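PDB 1T6C: exopolyphosphatase from Aquifex aeolicus, which probably hydrolyses phosphoanhydride bonds in inorganic polyphosphate or guanosine pentaphosphate, and binds a calcium ion within an actin-like fold. Local coordinates for residues 125-130 with 140-145; 131-136 with 296-301. All coordinates share one frame; numbering follows the deposited sequence. Where two conformers were deposited one is given.

Overall arrangement
Helix 119-133 serves both contacts, and together they illustrate how one helix changes its chemistry along its length. Interaction 1 is buried: residues 125-130 lie against residues 140-145 of a strand in the six-stranded sheet, and the seal is almost wholly apolar until it reaches D144 beside the calcium ion. Interaction 2 lies nearer the surface, where the last turn of the same helix and the loop after it (131-136) meet the turn that follows strand 292-296. Here the Y132 and W298 rings, two serines and L134 take the place of the valines around Y127, again with no hydrogen bond across the contact. With centres about 7 Å apart the two contacts touch, the CB of A129 lying 3.3 Å from the carbonyl O of G299.

Interaction 1: residues 125-130 with 140-145; sequences YAYLAV and VCVVDQ. With CA (calcium ion), chain C.
Y127 holds its CG anti to the backbone N (chi1 -175°), beside its carbonyl carbon, and the outer part of the ring comes to lie against V142 and V140, while on V142 it is CG2, anti to the carbonyl carbon, that meets both Y127 and V130. The two side chains of Y127 and V142 cross obliquely: CD2 of the tyrosine lies 3.6 Å from CG2 of V142. Farther out along the ring, CE2 of Y127 comes within 4.2 Å of V140 CG1, and the hydroxyl passes beside V140 CB before making its hydrogen bond to the carbonyl of G157. V130 approaches the same V142 methyl from the next turn of the helix, CG1 of V130 4.0 Å from CG2 of V142, the two valines sliding past each other in opposite directions. An alanine in place of Y127 would probably open a gap beside V140 and V142 and leave the G157 carbonyl without its phenolic donor. This is helix-on-sheet packing in an actin-like fold: helix 119-133 lies over strand 139-146, the axes of segments 125-130 and 140-145 approach to 9.1 Å at 120°, and alternate strand residues V140, V142 and D144 point toward the helix. L212 of the adjacent strand 208-212 extends the apolar surface beneath A126 and V130. At the other end of the contact the chemistry turns polar. OD2 of D144 rests 3.3 Å from the CB of A126. OD1 instead accepts a hydrogen bond from a water that is itself a calcium ligand. The ion takes the backbone O of D144 directly, at 2.9 Å, alongside ligands from G146, S149 and E151, and this aspartate carboxylate therefore reaches the metal through water.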
# COMPACT_ATOMS: atom_id res chain seq x y z
N TYR A 125 -2.02 0.21 10.47
CA TYR A 125 -1.36 -1.07 10.30
C TYR A 125 -0.03 -0.90 9.57
O TYR A 125 0.97 -1.49 9.96
CB TYR A 125 -2.25 -2.02 9.51
CG TYR A 125 -3.31 -2.73 10.31
CD1 TYR A 125 -2.97 -3.60 11.35
CD2 TYR A 125 -4.66 -2.63 9.96
CE1 TYR A 125 -3.93 -4.28 12.04
CE2 TYR A 125 -5.63 -3.29 10.66
CZ TYR A 125 -5.27 -4.09 11.71
OH TYR A 125 -6.24 -4.78 12.39
N ALA A 126 0.02 -0.08 8.51
CA ALA A 126 1.24 0.13 7.74
C ALA A 126 2.29 0.74 8.64
O ALA A 126 3.45 0.38 8.55
CB ALA A 126 0.97 1.01 6.57
N TYR A 127 1.87 1.65 9.50
CA TYR A 127 2.78 2.26 10.46
C TYR A 127 3.43 1.22 11.38
O TYR A 127 4.65 1.29 11.64
CB TYR A 127 2.04 3.32 11.27
CG TYR A 127 2.95 4.06 12.20
CD1 TYR A 127 3.25 3.54 13.45
CD2 TYR A 127 3.48 5.29 11.84
CE1 TYR A 127 4.09 4.21 14.30
CE2 TYR A 127 4.33 5.98 12.69
CZ TYR A 127 4.59 5.44 13.93
OH TYR A 127 5.44 6.09 14.78
N LEU A 128 2.66 0.28 11.88
CA LEU A 128 3.22 -0.84 12.67
C LEU A 128 4.23 -1.65 11.89
O LEU A 128 5.22 -2.08 12.42
CB LEU A 128 2.12 -1.78 13.17
CG LEU A 128 1.14 -1.20 14.18
CD1 LEU A 128 0.13 -2.29 14.58
CD2 LEU A 128 1.86 -0.71 15.40
N ALA A 129 3.98 -1.89 10.61
CA ALA A 129 4.94 -2.60 9.81
C ALA A 129 6.30 -1.92 9.75
O ALA A 129 7.30 -2.58 9.76
CB ALA A 129 4.39 -2.80 8.41
N VAL A 130 6.27 -0.59 9.67
CA VAL A 130 7.45 0.23 9.57
C VAL A 130 8.15 0.27 10.93
O VAL A 130 9.37 0.20 11.02
CB VAL A 130 7.07 1.64 9.10
CG1 VAL A 130 8.22 2.58 9.27
CG2 VAL A 130 6.63 1.60 7.66
N VAL A 140 8.10 10.45 13.42
CA VAL A 140 8.03 9.74 12.15
C VAL A 140 6.76 10.09 11.39
O VAL A 140 5.71 10.24 11.99
CB VAL A 140 8.00 8.24 12.43
CG1 VAL A 140 7.93 7.47 11.12
CG2 VAL A 140 9.22 7.80 13.24
N CYS A 141 6.86 10.22 10.07
CA CYS A 141 5.70 10.25 9.22
C CYS A 141 5.84 9.15 8.19
O CYS A 141 6.82 9.11 7.44
CB CYS A 141 5.50 11.59 8.55
SG CYS A 141 4.01 11.61 7.52
N VAL A 142 4.88 8.22 8.19
CA VAL A 142 4.82 7.16 7.20
C VAL A 142 3.88 7.66 6.11
O VAL A 142 2.78 8.09 6.40
CB VAL A 142 4.32 5.85 7.83
CG1 VAL A 142 4.04 4.80 6.78
CG2 VAL A 142 5.34 5.33 8.78
N VAL A 143 4.36 7.61 4.87
CA VAL A 143 3.62 8.08 3.71
C VAL A 143 3.32 6.88 2.84
O VAL A 143 4.21 6.34 2.19
CB VAL A 143 4.41 9.14 2.93
CG1 VAL A 143 3.63 9.62 1.71
CG2 VAL A 143 4.77 10.29 3.81
N ASP A 144 2.07 6.45 2.84
CA ASP A 144 1.69 5.19 2.19
C ASP A 144 0.74 5.44 1.02
O ASP A 144 -0.49 5.66 1.18
CB ASP A 144 1.05 4.25 3.19
CG ASP A 144 0.83 2.88 2.65
OD1 ASP A 144 1.08 2.58 1.43
OD2 ASP A 144 0.35 2.02 3.44
N GLN A 145 1.31 5.39 -0.18
CA GLN A 145 0.59 5.67 -1.40
C GLN A 145 0.17 4.37 -2.06
O GLN A 145 0.98 3.48 -2.28
CB GLN A 145 1.47 6.50 -2.35
CG GLN A 145 0.85 6.68 -3.73
CD GLN A 145 1.18 5.58 -4.70
OE1 GLN A 145 2.34 5.21 -4.86
NE2 GLN A 145 0.14 5.03 -5.36
CA CA C . -2.88 4.22 0.51
O HOH W 1 -1.51 1.83 0.41
O HOH W 2 -5.01 2.99 1.78

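Interaction 2: residues 131-136 with 296-301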
# COMPACT_ATOMS: atom_id res chain seq x y z
N ALA A 131 7.36 0.41 11.98
CA ALA A 131 7.91 0.42 13.32
C ALA A 131 8.73 -0.82 13.59
O ALA A 131 9.83 -0.73 14.14
CB ALA A 131 6.82 0.62 14.37
N TYR A 132 8.23 -1.97 13.19
CA TYR A 132 8.93 -3.22 13.35
C TYR A 132 10.11 -3.37 12.39
O TYR A 132 11.23 -3.69 12.78
CB TYR A 132 7.97 -4.40 13.17
CG TYR A 132 8.71 -5.69 13.16
CD1 TYR A 132 9.16 -6.25 14.35
CD2 TYR A 132 9.04 -6.33 11.97
CE1 TYR A 132 9.87 -7.41 14.34
CE2 TYR A 132 9.79 -7.51 11.96
CZ TYR A 132 10.21 -8.02 13.17
OH TYR A 132 10.94 -9.16 13.24
N SER A 133 9.86 -3.14 11.10
CA SER A 133 10.83 -3.49 10.06
C SER A 133 11.91 -2.49 9.78
O SER A 133 12.91 -2.85 9.12
CB SER A 133 10.11 -3.82 8.76
OG SER A 133 9.57 -2.68 8.16
N LEU A 134 11.75 -1.25 10.26
CA LEU A 134 12.74 -0.19 10.05
C LEU A 134 13.15 0.53 11.33
O LEU A 134 14.23 1.12 11.36
CB LEU A 134 12.23 0.86 9.05
CG LEU A 134 12.21 0.40 7.58
CD1 LEU A 134 11.51 1.48 6.75
CD2 LEU A 134 13.62 0.13 7.05
N LYS A 135 12.29 0.51 12.33
CA LYS A 135 12.54 1.20 13.62
C LYS A 135 13.03 2.64 13.40
O LYS A 135 14.07 3.03 13.92
CB LYS A 135 13.51 0.36 14.49
CG LYS A 135 12.95 -1.04 14.80
CD LYS A 135 13.89 -2.00 15.57
CE LYS A 135 13.70 -3.48 15.08
NZ LYS A 135 12.32 -4.12 15.26
N PRO A 136 12.30 3.44 12.64
CA PRO A 136 12.74 4.81 12.35
C PRO A 136 12.78 5.64 13.64
O PRO A 136 11.97 5.44 14.54
CB PRO A 136 11.66 5.33 11.41
CG PRO A 136 10.48 4.53 11.75
CD PRO A 136 10.99 3.16 12.01
N SER A 296 10.24 1.57 2.61
CA SER A 296 9.82 0.31 3.21
C SER A 296 9.17 -0.59 2.18
O SER A 296 8.31 -0.16 1.42
CB SER A 296 8.80 0.57 4.32
OG SER A 296 8.38 -0.67 4.86
N ASP A 297 9.59 -1.85 2.17
CA ASP A 297 8.92 -2.91 1.42
C ASP A 297 7.68 -3.44 2.13
O ASP A 297 6.85 -4.06 1.48
CB ASP A 297 9.89 -4.06 1.13
CG ASP A 297 9.26 -5.11 0.26
OD1 ASP A 297 8.93 -6.22 0.79
OD2 ASP A 297 9.03 -4.90 -0.94
N TRP A 298 7.55 -3.21 3.43
CA TRP A 298 6.41 -3.66 4.20
C TRP A 298 5.36 -2.56 4.43
O TRP A 298 5.70 -1.39 4.58
CB TRP A 298 6.90 -4.14 5.56
CG TRP A 298 7.50 -5.53 5.53
CD1 TRP A 298 7.97 -6.22 4.44
CD2 TRP A 298 7.65 -6.40 6.65
NE1 TRP A 298 8.39 -7.47 4.82
CE2 TRP A 298 8.22 -7.60 6.17
CE3 TRP A 298 7.34 -6.30 8.01
CZ2 TRP A 298 8.48 -8.69 7.01
CZ3 TRP A 298 7.61 -7.40 8.85
CH2 TRP A 298 8.18 -8.56 8.34
N GLY A 299 4.09 -2.95 4.47
CA GLY A 299 2.99 -2.04 4.67
C GLY A 299 1.85 -2.76 5.35
O GLY A 299 2.06 -3.59 6.25
N LEU A 300 0.63 -2.46 4.93
CA LEU A 300 -0.59 -3.02 5.53
C LEU A 300 -0.54 -4.52 5.82
O LEU A 300 -0.76 -4.93 6.95
CB LEU A 300 -1.81 -2.73 4.64
CG LEU A 300 -3.14 -3.44 4.97
CD1 LEU A 300 -3.62 -3.08 6.38
CD2 LEU A 300 -4.16 -3.14 3.95
N ARG A 301 -0.29 -5.33 4.78
CA ARG A 301 -0.38 -6.77 4.93
C ARG A 301 0.55 -7.31 6.00
O ARG A 301 0.22 -8.19 6.76
CB ARG A 301 -0.06 -7.44 3.62
CG ARG A 301 -1.12 -7.25 2.61
CD ARG A 301 -0.77 -7.95 1.30
NE ARG A 301 -1.17 -7.12 0.20
CZ ARG A 301 -0.37 -6.31 -0.48
NH1 ARG A 301 0.92 -6.22 -0.21
NH2 ARG A 301 -0.88 -5.61 -1.47
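The rings of Y132 and W298 meet rim to rim, neither lying over the face of the other. Their planes are only 17° apart, yet the centroids of the tyrosine ring and the six-membered indole ring stand 5.9 Å from each other, so the pair is not a stack. The rims touch along CD2 and CE2 of Y132, CD2 lying 3.6 Å from CZ3 of W298. S133 takes the adjoining stretch of the indole, with its CB 3.8 Å from CE3 of W298. Its OG, set between the backbone N and the carbonyl carbon (chi1 71°), turns back to the A129 carbonyl and also bonds H235. L134, the first residue to leave helical geometry, reaches across with CD1 to lie 3.8 Å from the CB of S296. The hydroxyl of S296 is used within its own turn: it donates to the carbonyl O of W298 over 2.8 Å, in the carbonyl plane and on a lone pair, a bond that would help fix the bend between strand 292-296 and helix 300-313. On the opposing segment, K135 NZ similarly donates to the Y132 carbonyl O, 2.7 Å away. W298 also packs on L36 and I38, the Y132 hydroxyl is hydrogen-bonded to the backbone N of L36, and L134 and S296 both rest on V210, so the junction of the helix end with the turn before helix 300-313 lies between strand 35-45 of one sheet and strand 208-212 of the other.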